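Local coordinates for kelch domain-containing protein (Colletotrichum graminicola M1.001, PDB 5C86) that probably oxidises alcohols with a copper centre, as an AA5-family relative of galactose oxidase and glyoxal oxidase, and is captured here without its metal, at residues G295-Q298 with K299-L302. Residues are numbered along the deposited sequence; the frame is centred on the assembly and turned at random.
Sequences GGMQ and KMWL
Between Met297 and Trp301 the backbone bends at Gln298 and runs extended from Lys299 onward, which swings the main chain of Lys299, Met300 and Trp301 round the side chain of Met297. The thioether of that methionine carries the contact. Its SD accepts a weak hydrogen bond from Trp301 N, long at 3.6 Å but almost straight, with an N-H...S angle of 172°. The same sulfur lies 3.3 Å from Trp301 O, so it touches both polar backbone atoms of one residue. A bend at the last torsion (chi3 -62°) turns the methyl back toward the chain, where Met297 CE rests 3.2 Å from Lys299 O and is also near Trp301 O. Apolar contacts are looser: Met297 CG meets Met300 CG at 4.3 Å, and Met297 CE approaches Trp301 CB at 4.4 Å. At the bend itself, Gln298 points its side chain away from the following residues, and its NE2 bonds to Asn277 OD1. Thr307 OG1, farther along the same connection, bonds to Lys299 N, and Ser250 OG, from the loop between strands 235-239 and 254-258, bonds to Met297 O; Phe280 and Thr306 also touch the Met297 side chain. Two glycines at positive phi, Gly295 and Gly296, lead from strand 291-294 into this bend. The arrangement is a bend in the long connection between strands 291-294 and 313-316, the middle pair of a four-stranded antiparallel blade in the kelch beta-propeller, wrapped round the Met297 side chain, which is about 10 Å from that of His335, a copper ligand in another structure of this protein, so the bend lies in the surroundings of the metal site, empty here, and not in its first shell.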
ATOM      1  N   GLY A 295       0.414  13.392  -5.972  1.00 10.89           N
ATOM      2  CA  GLY A 295       1.567  13.367  -6.876  1.00 11.73           C
ATOM      3  C   GLY A 295       1.226  12.868  -8.248  1.00 10.92           C
ATOM      4  O   GLY A 295       0.088  12.936  -8.728  1.00 11.96           O
ATOM      5  N   GLY A 296       2.255  12.290  -8.891  1.00 11.26           N
ATOM      6  CA  GLY A 296       2.137  11.869 -10.282  1.00 12.26           C
ATOM      7  C   GLY A 296       2.399  12.999 -11.272  1.00 12.31           C
ATOM      8  O   GLY A 296       2.424  14.172 -10.916  1.00 11.79           O
ATOM      9  N   MET A 297       2.562  12.603 -12.511  1.00 11.89           N
ATOM     10  CA  MET A 297       2.796  13.549 -13.631  1.00 12.13           C
ATOM     11  C   MET A 297       1.898  13.278 -14.778  1.00 13.12           C
ATOM     12  O   MET A 297       1.247  12.219 -14.854  1.00 12.26           O
ATOM     13  CB  MET A 297       4.276  13.434 -14.044  1.00 13.41           C
ATOM     14  CG  MET A 297       4.646  12.124 -14.712  1.00 14.22           C
ATOM     15  SD  MET A 297       6.396  11.663 -14.695  1.00 13.97           S
ATOM     16  CE  MET A 297       7.162  13.016 -15.626  1.00 14.61           C
ATOM     17  N   GLN A 298       1.884  14.209 -15.732  1.00 12.92           N
ATOM     18  CA  GLN A 298       1.066  14.081 -16.921  1.00 13.62           C
ATOM     19  C   GLN A 298       1.711  13.282 -17.999  1.00 15.47           C
ATOM     20  O   GLN A 298       1.292  12.172 -18.315  1.00 17.71           O
ATOM     21  CB  GLN A 298       0.704  15.491 -17.444  1.00 14.72           C
ATOM     22  CG  GLN A 298      -0.015  16.299 -16.392  1.00 16.02           C
ATOM     23  CD  GLN A 298      -0.454  17.599 -16.970  1.00 21.75           C
ATOM     24  OE1 GLN A 298       0.351  18.441 -17.235  1.00 24.02           O
ATOM     25  NE2 GLN A 298      -1.721  17.728 -17.209  1.00 20.07           N
ATOM     26  N   LYS A 299       2.789  13.778 -18.598  1.00 14.84           N
ATOM     27  CA  LYS A 299       3.483  12.997 -19.614  1.00 15.42           C
ATOM     28  C   LYS A 299       4.558  12.128 -18.967  1.00 15.54           C
ATOM     29  O   LYS A 299       5.522  12.655 -18.366  1.00 15.32           O
ATOM     30  CB  LYS A 299       4.056  13.945 -20.668  1.00 16.92           C
ATOM     31  CG  LYS A 299       4.948  13.305 -21.731  1.00 21.31           C
ATOM     32  CD  LYS A 299       4.159  12.460 -22.695  1.00 27.04           C
ATOM     33  CE  LYS A 299       5.009  11.996 -23.877  0.80 31.43           C
ATOM     34  NZ  LYS A 299       5.110  12.975 -24.992  0.65 34.75           N
ATOM     35  N   MET A 300       4.394  10.818 -19.039  1.00 13.04           N
ATOM     36  CA  MET A 300       5.159   9.949 -18.101  1.00 13.02           C
ATOM     37  C   MET A 300       6.582   9.732 -18.627  1.00 13.45           C
ATOM     38  O   MET A 300       6.744   9.090 -19.647  1.00 13.83           O
ATOM     39  CB  MET A 300       4.407   8.642 -17.902  1.00 13.38           C
ATOM     40  CG  MET A 300       3.122   8.868 -17.105  1.00 14.97           C
ATOM     41  SD  MET A 300       2.007   7.428 -17.222  1.00 14.35           S
ATOM     42  CE  MET A 300       2.943   6.259 -16.322  1.00 14.74           C
ATOM     43  N   TRP A 301       7.533  10.127 -17.770  1.00 12.76           N
ATOM     44  CA  TRP A 301       8.964   9.862 -17.949  1.00 14.36           C
ATOM     45  C   TRP A 301       9.592   9.591 -16.596  1.00 13.70           C
ATOM     46  O   TRP A 301       9.172  10.173 -15.571  1.00 14.14           O
ATOM     47  CB  TRP A 301       9.691  11.038 -18.569  1.00 16.25           C
ATOM     48  CG  TRP A 301       9.276  11.401 -19.963  1.00 15.52           C
ATOM     49  CD1 TRP A 301       8.725  12.555 -20.304  1.00 17.70           C
ATOM     50  CD2 TRP A 301       9.335  10.604 -21.172  1.00 15.26           C
ATOM     51  NE1 TRP A 301       8.503  12.589 -21.651  1.00 19.66           N
ATOM     52  CE2 TRP A 301       8.798  11.365 -22.181  1.00 17.19           C
ATOM     53  CE3 TRP A 301       9.786   9.308 -21.477  1.00 15.00           C
ATOM     54  CZ2 TRP A 301       8.713  10.879 -23.511  1.00 16.60           C
ATOM     55  CZ3 TRP A 301       9.696   8.840 -22.794  1.00 17.33           C
ATOM     56  CH2 TRP A 301       9.151   9.648 -23.769  1.00 16.82           C
ATOM     57  N   LEU A 302      10.585   8.742 -16.604  1.00 13.28           N
ATOM     58  CA  LEU A 302      11.244   8.336 -15.370  1.00 13.83           C
ATOM     59  C   LEU A 302      12.250   9.406 -14.911  1.00 15.24           C
ATOM     60  O   LEU A 302      12.841  10.115 -15.727  1.00 16.43           O
ATOM     61  CB  LEU A 302      11.911   6.984 -15.513  1.00 14.88           C
ATOM     62  CG  LEU A 302      11.088   5.838 -16.110  1.00 16.21           C
ATOM     63  CD1 LEU A 302      11.778   4.534 -15.942  1.00 15.64           C
ATOM     64  CD2 LEU A 302       9.726   5.787 -15.430  1.00 16.65           C
TER